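Local coordinates for NS3-like protein (Alongshan virus, PDB 6M40) that probably unwinds RNA, using the energy of ATP hydrolysis, as the helicase domain of a flavivirus-like NS3 protein, at residues Thr32-Pro36 with Met62-Leu66; Asp121-Val127 with Thr329-Ala333; Ala193-Val199 with Gly245-Thr251; Pro287-Thr293 with Tyr314-Gln318. One frame throughout, in Å; residues are numbered along the deposited sequence.

Interaction 1. Residues Thr32-Pro36 with Met62-Leu66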
loop_
_atom_site.group_PDB
_atom_site.type_symbol
_atom_site.label_atom_id
_atom_site.label_comp_id
_atom_site.label_asym_id
_atom_site.label_seq_id
_atom_site.Cartn_x
_atom_site.Cartn_y
_atom_site.Cartn_z
ATOM N N THR A 32 13.348 7.572 -10.978
ATOM C CA THR A 32 13.248 7.452 -12.430
ATOM C C THR A 32 14.610 7.437 -13.107
ATOM O O THR A 32 14.856 6.645 -14.020
ATOM C CB THR A 32 12.421 8.620 -12.977
ATOM O OG1 THR A 32 13.073 9.852 -12.636
ATOM C CG2 THR A 32 11.010 8.626 -12.407
ATOM N N ARG A 33 15.488 8.352 -12.699
ATOM C CA ARG A 33 16.841 8.389 -13.241
ATOM C C ARG A 33 17.592 7.100 -12.934
ATOM O O ARG A 33 18.364 6.624 -13.770
ATOM C CB ARG A 33 17.546 9.639 -12.685
ATOM C CG ARG A 33 19.068 9.618 -12.595
ATOM C CD ARG A 33 19.752 10.302 -13.774
ATOM N NE ARG A 33 21.161 10.574 -13.486
ATOM C CZ ARG A 33 22.093 9.637 -13.334
ATOM N NH1 ARG A 33 21.767 8.359 -13.434
ATOM N NH2 ARG A 33 23.347 9.978 -13.074
ATOM N N ALA A 34 17.337 6.488 -11.777
ATOM C CA ALA A 34 18.186 5.415 -11.283
ATOM C C ALA A 34 17.690 4.012 -11.608
ATOM O O ALA A 34 18.506 3.088 -11.616
ATOM C CB ALA A 34 18.346 5.525 -9.758
ATOM N N ILE A 35 16.403 3.804 -11.871
ATOM C CA ILE A 35 15.933 2.428 -12.000
ATOM C C ILE A 35 16.381 1.804 -13.320
ATOM O O ILE A 35 16.686 0.603 -13.341
ATOM C CB ILE A 35 14.403 2.290 -11.850
ATOM C CG1 ILE A 35 13.625 3.585 -12.112
ATOM C CG2 ILE A 35 14.039 1.783 -10.463
ATOM C CD1 ILE A 35 12.200 3.545 -11.546
ATOM N N PRO A 36 16.414 2.531 -14.446
ATOM C CA PRO A 36 16.933 1.903 -15.673
ATOM C C PRO A 36 18.385 1.475 -15.552
ATOM O O PRO A 36 18.803 0.524 -16.221
ATOM C CB PRO A 36 16.748 2.992 -16.739
ATOM C CG PRO A 36 15.680 3.895 -16.193
ATOM C CD PRO A 36 15.886 3.886 -14.707
HETATM N N MSE A 62 7.002 3.814 -13.936
HETATM C CA MSE A 62 8.207 3.014 -14.114
HETATM C C MSE A 62 8.355 2.664 -15.580
HETATM O O MSE A 62 9.457 2.676 -16.130
HETATM C CB MSE A 62 8.152 1.756 -13.237
HETATM C CG MSE A 62 8.339 2.078 -11.761
HETATM SE SE MSE A 62 8.430 0.516 -10.596
HETATM C CE MSE A 62 6.551 -0.024 -10.607
ATOM N N LEU A 63 7.221 2.365 -16.213
ATOM C CA LEU A 63 7.219 2.101 -17.646
ATOM C C LEU A 63 7.696 3.322 -18.423
ATOM O O LEU A 63 8.584 3.219 -19.277
ATOM C CB LEU A 63 5.820 1.699 -18.089
ATOM C CG LEU A 63 5.641 0.505 -19.022
ATOM C CD1 LEU A 63 4.566 0.860 -20.048
ATOM C CD2 LEU A 63 6.925 0.073 -19.709
ATOM N N GLU A 64 7.111 4.491 -18.147
ATOM C CA GLU A 64 7.601 5.721 -18.762
ATOM C C GLU A 64 9.120 5.812 -18.613
ATOM O O GLU A 64 9.859 5.787 -19.601
ATOM C CB GLU A 64 6.897 6.944 -18.151
ATOM C CG GLU A 64 5.413 7.082 -18.563
ATOM C CD GLU A 64 4.769 8.409 -18.162
ATOM O OE1 GLU A 64 5.439 9.458 -18.255
ATOM O OE2 GLU A 64 3.583 8.403 -17.761
ATOM N N SER A 65 9.604 5.831 -17.375
ATOM C CA SER A 65 11.028 6.039 -17.074
ATOM C C SER A 65 11.935 4.924 -17.568
ATOM O O SER A 65 13.140 4.959 -17.273
ATOM C CB SER A 65 11.219 6.211 -15.564
ATOM O OG SER A 65 10.658 5.113 -14.863
ATOM N N LEU A 66 11.433 3.922 -18.282
ATOM C CA LEU A 66 12.270 2.935 -18.948
ATOM C C LEU A 66 12.113 3.005 -20.456
ATOM O O LEU A 66 12.574 2.097 -21.157
ATOM C CB LEU A 66 11.918 1.528 -18.464
ATOM C CG LEU A 66 12.228 1.157 -17.014
ATOM C CD1 LEU A 66 11.468 -0.104 -16.625
ATOM C CD2 LEU A 66 13.719 0.962 -16.824
#
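Ser65 gives up the most surface in this contact, lying just past the C-terminal end of helix 56-64 and facing the first turn of helix 31-42. Its CB meets Thr32 CB at 3.7 Å, its OG lies 4.0 Å from Ile35 CD1, and its carbonyl O comes to 3.0 Å from Pro36 CG. The hydroxyl hydrogen-bonds back to the carbonyl of Glu61; no hydrogen bond crosses between the segments, and the 247 Å² buried is essentially van der Waals packing. Ile35 points its CB at the partner and also touches Met62, a selenomethionine, with CD1 4.1 Å from CG, before that long side chain turns away. The two helices belong to the first RecA-like domain of the helicase: Thr32 closes the GAGKT sequence of the P-loop (Walker A, motif I), while helix 56-64 carries the end of motif Ia, so the contact packs the P-loop helix against the helix that follows strand 48-53, the next strand along the chain. Pro36, whose ring nitrogen cannot donate to the preceding turn and where helix 31-42 kinks, lays its ring beside Leu66: Pro36 CG is 3.6 Å and Pro36 CA 3.5 Å from Leu66 CD2. Leu66 also rests on Val90 of strand 88-92, which ties this edge of the helix pair to the parallel sheet.

Interaction 2. Residues Asp121-Val127 with Thr329-Ala333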
loop_
_atom_site.group_PDB
_atom_site.type_symbol
_atom_site.label_atom_id
_atom_site.label_comp_id
_atom_site.label_asym_id
_atom_site.label_seq_id
_atom_site.Cartn_x
_atom_site.Cartn_y
_atom_site.Cartn_z
ATOM N N ASP A 121 1.014 -1.162 2.794
ATOM C CA ASP A 121 0.152 -1.946 3.675
ATOM C C ASP A 121 -0.821 -2.773 2.830
ATOM O O ASP A 121 -2.032 -2.537 2.785
ATOM C CB ASP A 121 -0.580 -1.020 4.638
ATOM C CG ASP A 121 -1.263 -1.765 5.768
ATOM O OD1 ASP A 121 -1.855 -2.831 5.509
ATOM O OD2 ASP A 121 -1.213 -1.283 6.919
ATOM N N SER A 122 -0.257 -3.756 2.132
ATOM C CA SER A 122 -1.037 -4.811 1.503
ATOM C C SER A 122 -0.451 -6.144 1.933
ATOM O O SER A 122 0.766 -6.265 2.090
ATOM C CB SER A 122 -1.033 -4.703 -0.033
ATOM O OG SER A 122 0.088 -5.370 -0.591
ATOM N N ALA A 123 -1.318 -7.139 2.134
ATOM C CA ALA A 123 -0.826 -8.484 2.395
ATOM C C ALA A 123 -0.060 -9.025 1.203
ATOM O O ALA A 123 0.864 -9.821 1.377
ATOM C CB ALA A 123 -1.981 -9.412 2.756
ATOM N N HIS A 124 -0.404 -8.593 -0.007
ATOM C CA HIS A 124 0.236 -9.165 -1.184
ATOM C C HIS A 124 1.674 -8.695 -1.303
ATOM O O HIS A 124 2.560 -9.497 -1.611
ATOM C CB HIS A 124 -0.597 -8.840 -2.417
ATOM C CG HIS A 124 -2.033 -9.229 -2.261
ATOM N ND1 HIS A 124 -2.893 -8.543 -1.432
ATOM C CD2 HIS A 124 -2.746 -10.259 -2.772
ATOM C CE1 HIS A 124 -4.084 -9.114 -1.463
ATOM N NE2 HIS A 124 -4.023 -10.155 -2.272
ATOM N N THR A 125 1.935 -7.414 -1.040
ATOM C CA THR A 125 3.317 -6.947 -0.993
ATOM C C THR A 125 4.139 -7.804 -0.038
ATOM O O THR A 125 5.247 -8.231 -0.372
ATOM C CB THR A 125 3.366 -5.479 -0.583
ATOM O OG1 THR A 125 2.430 -4.725 -1.362
ATOM C CG2 THR A 125 4.751 -4.914 -0.788
ATOM N N LYS A 126 3.588 -8.097 1.142
ATOM C CA LYS A 126 4.329 -8.828 2.163
ATOM C C LYS A 126 4.740 -10.207 1.669
ATOM O O LYS A 126 5.920 -10.563 1.705
ATOM C CB LYS A 126 3.485 -8.959 3.424
ATOM C CG LYS A 126 2.821 -7.683 3.913
ATOM C CD LYS A 126 3.708 -6.925 4.881
ATOM C CE LYS A 126 2.928 -5.895 5.667
ATOM N NZ LYS A 126 3.711 -5.438 6.847
ATOM N N VAL A 127 3.773 -11.009 1.223
ATOM C CA VAL A 127 4.097 -12.365 0.802
ATOM C C VAL A 127 4.979 -12.330 -0.435
ATOM O O VAL A 127 5.875 -13.163 -0.599
ATOM C CB VAL A 127 2.813 -13.174 0.569
ATOM C CG1 VAL A 127 1.884 -13.050 1.766
ATOM C CG2 VAL A 127 2.115 -12.704 -0.671
ATOM N N THR A 329 -4.190 -6.780 8.254
ATOM C CA THR A 329 -3.279 -7.039 7.149
ATOM C C THR A 329 -2.075 -7.833 7.614
ATOM O O THR A 329 -1.552 -8.660 6.864
ATOM C CB THR A 329 -2.821 -5.740 6.493
ATOM O OG1 THR A 329 -2.398 -4.798 7.487
ATOM C CG2 THR A 329 -3.942 -5.130 5.653
ATOM N N LEU A 330 -1.655 -7.634 8.860
ATOM C CA LEU A 330 -0.545 -8.421 9.383
ATOM C C LEU A 330 -0.993 -9.842 9.705
ATOM O O LEU A 330 -0.177 -10.772 9.687
ATOM C CB LEU A 330 0.035 -7.731 10.608
ATOM C CG LEU A 330 1.517 -7.941 10.924
ATOM C CD1 LEU A 330 2.431 -7.753 9.718
ATOM C CD2 LEU A 330 1.910 -6.973 12.024
ATOM N N LEU A 331 -2.286 -10.036 9.968
ATOM C CA LEU A 331 -2.808 -11.386 10.126
ATOM C C LEU A 331 -2.824 -12.133 8.795
ATOM O O LEU A 331 -2.289 -13.242 8.691
ATOM C CB LEU A 331 -4.208 -11.347 10.745
ATOM C CG LEU A 331 -5.004 -12.657 10.718
ATOM C CD1 LEU A 331 -4.315 -13.744 11.537
ATOM C CD2 LEU A 331 -6.424 -12.433 11.218
ATOM N N GLU A 332 -3.426 -11.543 7.756
ATOM C CA GLU A 332 -3.535 -12.261 6.487
ATOM C C GLU A 332 -2.160 -12.523 5.882
ATOM O O GLU A 332 -1.946 -13.571 5.266
ATOM C CB GLU A 332 -4.426 -11.489 5.509
ATOM C CG GLU A 332 -5.739 -11.020 6.142
ATOM C CD GLU A 332 -6.885 -10.786 5.173
ATOM O OE1 GLU A 332 -6.726 -10.015 4.211
ATOM O OE2 GLU A 332 -7.963 -11.364 5.400
ATOM N N ALA A 333 -1.209 -11.609 6.071
ATOM C CA ALA A 333 0.134 -11.842 5.551
ATOM C C ALA A 333 0.805 -13.023 6.252
ATOM O O ALA A 333 1.382 -13.900 5.595
ATOM C CB ALA A 333 0.983 -10.577 5.682
#
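Asp121 lies two residues beyond the DETH sequence (motif II, Walker B) of the first RecA-like domain and reaches across with its carboxylate: Thr329 OG1 donates to Asp121 OD1 at 2.8 Å. Ser122 turns away to occupy the N-cap of helix 123-136, where its OG shares a 2.5 Å hydrogen bond with Thr125 OG1. Ala123 is the point of tightest backbone approach, its CA 4.7 Å from that of Ala333; its small CB lies 4.1 Å from Ala333 N and 4.2 Å from both Thr329 O and Glu332 CB. One turn on, Lys126 packs its CB 3.7 Å from Ala333 CB, and its aliphatic stem carries NZ past Leu330 CD1 (3.9 Å) to a salt bridge with Asp323. Val127 ends the segment with CG1 4.0 Å from Ala333 O. With alanines at the crossing, the short helix axes approach to 8.9 Å at 42°, in roughly the same N-to-C direction. Helix 328-339 probably opens the C-terminal helical domain, as in flavivirus NS3, making this an interdomain packing. Helix 123-136 leans on helix 93-102 through Val127 and on helix 362-371 through Val127 and His124, while helix 328-339 sets Leu331 against helix 349-357.

Interaction 3. Residues Ala193-Val199 with Gly245-Thr251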
loop_
_atom_site.group_PDB
_atom_site.type_symbol
_atom_site.label_atom_id
_atom_site.label_comp_id
_atom_site.label_asym_id
_atom_site.label_seq_id
_atom_site.Cartn_x
_atom_site.Cartn_y
_atom_site.Cartn_z
ATOM N N ALA A 193 -4.418 27.747 -3.621
ATOM C CA ALA A 193 -3.407 26.779 -4.015
ATOM C C ALA A 193 -4.097 25.452 -4.308
ATOM O O ALA A 193 -5.312 25.300 -4.128
ATOM C CB ALA A 193 -2.336 26.611 -2.929
ATOM N N ARG A 194 -3.314 24.493 -4.784
ATOM C CA ARG A 194 -3.734 23.102 -4.831
ATOM C C ARG A 194 -3.401 22.462 -3.487
ATOM O O ARG A 194 -2.234 22.429 -3.087
ATOM C CB ARG A 194 -3.031 22.367 -5.965
ATOM C CG ARG A 194 -3.643 22.522 -7.355
ATOM C CD ARG A 194 -3.017 21.461 -8.252
ATOM N NE ARG A 194 -3.639 21.314 -9.561
ATOM C CZ ARG A 194 -3.146 20.541 -10.526
ATOM N NH1 ARG A 194 -2.026 19.862 -10.322
ATOM N NH2 ARG A 194 -3.767 20.450 -11.693
ATOM N N VAL A 195 -4.422 21.967 -2.790
ATOM C CA VAL A 195 -4.263 21.453 -1.436
ATOM C C VAL A 195 -4.920 20.078 -1.336
ATOM O O VAL A 195 -5.794 19.720 -2.129
ATOM C CB VAL A 195 -4.846 22.441 -0.390
ATOM C CG1 VAL A 195 -5.850 21.751 0.522
ATOM C CG2 VAL A 195 -3.730 23.072 0.411
ATOM N N ALA A 196 -4.488 19.299 -0.339
ATOM C CA ALA A 196 -5.039 17.969 -0.103
ATOM C C ALA A 196 -5.102 17.646 1.383
ATOM O O ALA A 196 -4.174 17.947 2.142
ATOM C CB ALA A 196 -4.217 16.882 -0.803
ATOM N N VAL A 197 -6.184 16.984 1.783
ATOM C CA VAL A 197 -6.417 16.593 3.168
ATOM C C VAL A 197 -6.495 15.073 3.244
ATOM O O VAL A 197 -7.304 14.452 2.543
ATOM C CB VAL A 197 -7.707 17.223 3.725
ATOM C CG1 VAL A 197 -7.732 17.113 5.245
ATOM C CG2 VAL A 197 -7.820 18.664 3.278
ATOM N N PHE A 198 -5.675 14.479 4.107
ATOM C CA PHE A 198 -5.659 13.034 4.312
ATOM C C PHE A 198 -6.494 12.704 5.543
ATOM O O PHE A 198 -6.099 13.002 6.676
ATOM C CB PHE A 198 -4.227 12.526 4.441
ATOM C CG PHE A 198 -3.595 12.185 3.120
ATOM C CD1 PHE A 198 -3.994 11.049 2.429
ATOM C CD2 PHE A 198 -2.607 12.988 2.565
ATOM C CE1 PHE A 198 -3.425 10.722 1.212
ATOM C CE2 PHE A 198 -2.037 12.659 1.348
ATOM C CZ PHE A 198 -2.447 11.529 0.677
ATOM N N VAL A 199 -7.637 12.066 5.306
ATOM C CA VAL A 199 -8.676 11.828 6.305
ATOM C C VAL A 199 -8.809 10.327 6.548
ATOM O O VAL A 199 -8.693 9.541 5.598
ATOM C CB VAL A 199 -10.000 12.458 5.838
ATOM C CG1 VAL A 199 -11.195 11.740 6.440
ATOM C CG2 VAL A 199 -10.020 13.941 6.176
ATOM N N GLY A 245 -9.491 27.648 -6.233
ATOM C CA GLY A 245 -8.797 26.750 -5.323
ATOM C C GLY A 245 -9.345 25.334 -5.346
ATOM O O GLY A 245 -10.543 25.104 -5.526
HETATM N N MSE A 246 -8.455 24.371 -5.141
HETATM C CA MSE A 246 -8.858 22.968 -5.097
HETATM C C MSE A 246 -8.455 22.287 -3.794
HETATM O O MSE A 246 -7.317 22.417 -3.344
HETATM C CB MSE A 246 -8.243 22.204 -6.268
HETATM C CG MSE A 246 -8.021 20.736 -5.954
HETATM SE SE MSE A 246 -7.368 19.715 -7.492
HETATM C CE MSE A 246 -5.474 19.601 -6.977
ATOM N N CYS A 247 -9.371 21.514 -3.216
ATOM C CA CYS A 247 -9.092 20.787 -1.980
ATOM C C CYS A 247 -9.447 19.315 -2.160
ATOM O O CYS A 247 -10.618 18.935 -2.098
ATOM C CB CYS A 247 -9.857 21.393 -0.809
ATOM S SG CYS A 247 -9.364 20.730 0.801
ATOM N N VAL A 248 -8.426 18.491 -2.367
ATOM C CA VAL A 248 -8.591 17.045 -2.368
ATOM C C VAL A 248 -8.733 16.580 -0.925
ATOM O O VAL A 248 -7.802 16.709 -0.127
ATOM C CB VAL A 248 -7.415 16.345 -3.047
ATOM C CG1 VAL A 248 -7.564 14.828 -2.938
ATOM C CG2 VAL A 248 -7.309 16.759 -4.507
ATOM N N VAL A 249 -9.909 16.065 -0.582
ATOM C CA VAL A 249 -10.120 15.350 0.669
ATOM C C VAL A 249 -10.081 13.867 0.323
ATOM O O VAL A 249 -10.939 13.377 -0.422
ATOM C CB VAL A 249 -11.448 15.742 1.339
ATOM C CG1 VAL A 249 -11.443 15.308 2.792
ATOM C CG2 VAL A 249 -11.670 17.244 1.220
ATOM N N THR A 250 -9.095 13.149 0.855
ATOM C CA THR A 250 -8.802 11.802 0.392
ATOM C C THR A 250 -8.576 10.855 1.560
ATOM O O THR A 250 -8.097 11.249 2.626
ATOM C CB THR A 250 -7.567 11.793 -0.535
ATOM O OG1 THR A 250 -7.176 10.445 -0.837
ATOM C CG2 THR A 250 -6.394 12.527 0.111
ATOM N N THR A 251 -8.964 9.596 1.344
ATOM C CA THR A 251 -8.550 8.477 2.185
ATOM C C THR A 251 -7.170 8.067 1.707
ATOM O O THR A 251 -6.534 8.828 0.977
ATOM C CB THR A 251 -9.548 7.335 2.102
ATOM O OG1 THR A 251 -9.430 6.666 0.840
ATOM C CG2 THR A 251 -10.972 7.886 2.240
#
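Phe198, with chi1 near -88° (m), holds its ring over Thr250, whose t rotamer puts CG2 3.9 Å from the ring centroid, a CH-pi contact over the face. Farther along the same face, Met246 (selenomethionine) extends through two t torsions and brings its CE to 3.3 Å from Arg194 CD; the guanidinium of Arg194 goes on to a salt bridge with Asp261. On the opposite face Cys247, also t, sets SG between Val195 CG1 (3.7 Å) and Val197 CG2 (3.6 Å), and Val249 CG1 lies 3.9 Å from Val199 CG2. Helix 208-216 covers Cys247 and Val249. These are parallel neighbours in the sheet of the second RecA-like domain; as in flavivirus helicases, 194-198 probably leads into motif IV and 246-250 into motif V. Five backbone hydrogen bonds, the shortest Val197 N to Val248 O (2.5 Å), plus a weak sixth, fix the register, while mostly apolar side chains line both faces, as expected of a core strand pair, with Arg194's ion pair at one end.

Interaction 4. Residues Pro287-Thr293 with Tyr314-Gln318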
loop_
_atom_site.group_PDB
_atom_site.type_symbol
_atom_site.label_atom_id
_atom_site.label_comp_id
_atom_site.label_asym_id
_atom_site.label_seq_id
_atom_site.Cartn_x
_atom_site.Cartn_y
_atom_site.Cartn_z
ATOM N N PRO A 287 -3.810 6.245 15.273
ATOM C CA PRO A 287 -2.693 7.075 14.801
ATOM C C PRO A 287 -1.952 6.356 13.683
ATOM O O PRO A 287 -1.381 5.280 13.887
ATOM C CB PRO A 287 -1.823 7.241 16.053
ATOM C CG PRO A 287 -2.153 6.053 16.896
ATOM C CD PRO A 287 -3.614 5.821 16.675
ATOM N N SER A 288 -1.973 6.949 12.492
ATOM C CA SER A 288 -1.284 6.361 11.356
ATOM C C SER A 288 0.150 6.002 11.720
ATOM O O SER A 288 0.729 6.559 12.664
ATOM C CB SER A 288 -1.314 7.309 10.159
ATOM O OG SER A 288 -1.051 8.645 10.559
ATOM N N THR A 289 0.721 5.062 10.983
ATOM C CA THR A 289 2.076 4.620 11.236
ATOM C C THR A 289 3.069 5.643 10.701
ATOM O O THR A 289 2.742 6.488 9.867
ATOM C CB THR A 289 2.322 3.262 10.589
ATOM O OG1 THR A 289 2.168 3.385 9.169
ATOM C CG2 THR A 289 1.313 2.249 11.122
ATOM N N GLN A 290 4.299 5.561 11.209
ATOM C CA GLN A 290 5.364 6.419 10.707
ATOM C C GLN A 290 5.464 6.327 9.193
ATOM O O GLN A 290 5.614 7.346 8.504
ATOM C CB GLN A 290 6.687 6.031 11.366
ATOM C CG GLN A 290 6.599 5.978 12.883
ATOM C CD GLN A 290 7.959 5.901 13.552
ATOM O OE1 GLN A 290 8.975 6.253 12.960
ATOM N NE2 GLN A 290 7.978 5.445 14.797
ATOM N N ALA A 291 5.366 5.113 8.654
ATOM C CA ALA A 291 5.497 4.936 7.213
ATOM C C ALA A 291 4.310 5.534 6.470
ATOM O O ALA A 291 4.457 6.007 5.337
ATOM C CB ALA A 291 5.640 3.451 6.889
ATOM N N GLN A 292 3.130 5.518 7.087
ATOM C CA GLN A 292 1.951 6.116 6.469
ATOM C C GLN A 292 2.120 7.623 6.308
ATOM O O GLN A 292 1.970 8.163 5.207
ATOM C CB GLN A 292 0.721 5.804 7.319
ATOM C CG GLN A 292 -0.590 6.339 6.775
ATOM C CD GLN A 292 -1.091 5.551 5.602
ATOM O OE1 GLN A 292 -1.407 6.115 4.554
ATOM N NE2 GLN A 292 -1.165 4.231 5.759
ATOM N N THR A 293 2.437 8.319 7.402
ATOM C CA THR A 293 2.617 9.765 7.340
ATOM C C THR A 293 3.815 10.147 6.486
ATOM O O THR A 293 3.798 11.191 5.820
ATOM C CB THR A 293 2.798 10.336 8.742
ATOM O OG1 THR A 293 3.903 9.687 9.384
ATOM C CG2 THR A 293 1.542 10.140 9.574
ATOM N N TYR A 314 0.225 14.886 17.906
ATOM C CA TYR A 314 0.528 13.663 17.165
ATOM C C TYR A 314 1.951 13.207 17.450
ATOM O O TYR A 314 2.912 13.940 17.189
ATOM C CB TYR A 314 0.368 13.833 15.658
ATOM C CG TYR A 314 0.816 12.598 14.897
ATOM C CD1 TYR A 314 0.170 11.377 15.069
ATOM C CD2 TYR A 314 1.895 12.645 14.030
ATOM C CE1 TYR A 314 0.583 10.244 14.390
ATOM C CE2 TYR A 314 2.315 11.513 13.342
ATOM C CZ TYR A 314 1.658 10.318 13.527
ATOM O OH TYR A 314 2.086 9.201 12.845
ATOM N N ASP A 315 2.063 11.967 17.918
ATOM C CA ASP A 315 3.303 11.373 18.399
ATOM C C ASP A 315 3.984 10.609 17.268
ATOM O O ASP A 315 3.868 9.390 17.160
ATOM C CB ASP A 315 2.993 10.441 19.573
ATOM C CG ASP A 315 1.912 9.395 19.240
ATOM O OD1 ASP A 315 1.237 9.518 18.200
ATOM O OD2 ASP A 315 1.747 8.443 20.022
ATOM N N ILE A 316 4.751 11.317 16.435
ATOM C CA ILE A 316 5.462 10.611 15.373
ATOM C C ILE A 316 6.508 9.697 15.990
ATOM O O ILE A 316 6.683 8.551 15.567
ATOM C CB ILE A 316 6.108 11.582 14.366
ATOM C CG1 ILE A 316 5.239 12.832 14.116
ATOM C CG2 ILE A 316 6.379 10.823 13.051
ATOM C CD1 ILE A 316 6.054 14.114 13.942
ATOM N N THR A 317 7.224 10.201 16.997
ATOM C CA THR A 317 8.244 9.422 17.691
ATOM C C THR A 317 7.696 8.105 18.224
ATOM O O THR A 317 8.403 7.089 18.242
ATOM C CB THR A 317 8.816 10.258 18.845
ATOM O OG1 THR A 317 9.354 9.395 19.858
ATOM C CG2 THR A 317 7.729 11.155 19.481
ATOM N N GLN A 318 6.426 8.096 18.625
ATOM C CA GLN A 318 5.852 7.040 19.440
ATOM C C GLN A 318 4.802 6.217 18.708
ATOM O O GLN A 318 4.263 5.270 19.295
ATOM C CB GLN A 318 5.228 7.649 20.703
ATOM C CG GLN A 318 5.743 7.078 22.021
ATOM C CD GLN A 318 4.608 6.637 22.940
ATOM O OE1 GLN A 318 3.688 7.402 23.230
ATOM N NE2 GLN A 318 4.676 5.399 23.402
#
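Tyr314 lays its ring edge along Pro287, with CE1 4.2 Å from Pro287 CB, and reaches on to the start of helix 290-297. There its hydroxyl donates to the carbonyl of Ser288, OH to O 3.0 Å, and touches Thr293 CG2 at 3.4 Å. The tyrosine buries more surface here than any other residue of the contact. Thr289 is the N-cap of that helix, its OG1 accepting from Gln292 N at 3.1 Å, and one turn on Thr293 OG1 donates to Gln290 O at 3.0 Å. Gln290 swings its amide toward the partner, where it hydrogen-bonds to the carbonyl of Ala319; NE2 also lies 3.5 Å from Ile316 O, at too poor an angle for a bond. Helix 290-297 ends within the QRRGRIGR sequence of motif VI in the second RecA-like domain, and residues 314-318 belong to the loop between strand 306-311 and helix 328-339. Both Thr293 and Tyr314 also touch Cys269 of strand 264-276. Between the two segments a single hydrogen bond, from the tyrosine hydroxyl to a main-chain carbonyl just ahead of the N-cap, carries the polar part, and further bonds to Ala319, Pro320 and Val321 hold the same loop.

How the interactions relate
Interaction 1 lies within the first RecA-like domain and interactions 3 and 4 in or beside the second, whereas interaction 2 joins the first to the probable C-terminal helical domain. Along the chain interactions 3 and 4 fall, in that order, within the 201 residues between the segments of interaction 2. Interaction 4 lies about 19 Å from interaction 2 and 20 Å from interaction 3 between centres, with nearest atoms about 5 and 6 Å apart. Interaction 1 is remote, 26 to 30 Å between centres. In related helicases the P-loop, Walker B and motif VI line the nucleotide cleft; interaction 1 includes the last P-loop residue, interaction 2 follows Walker B and interaction 4 precedes motif VI.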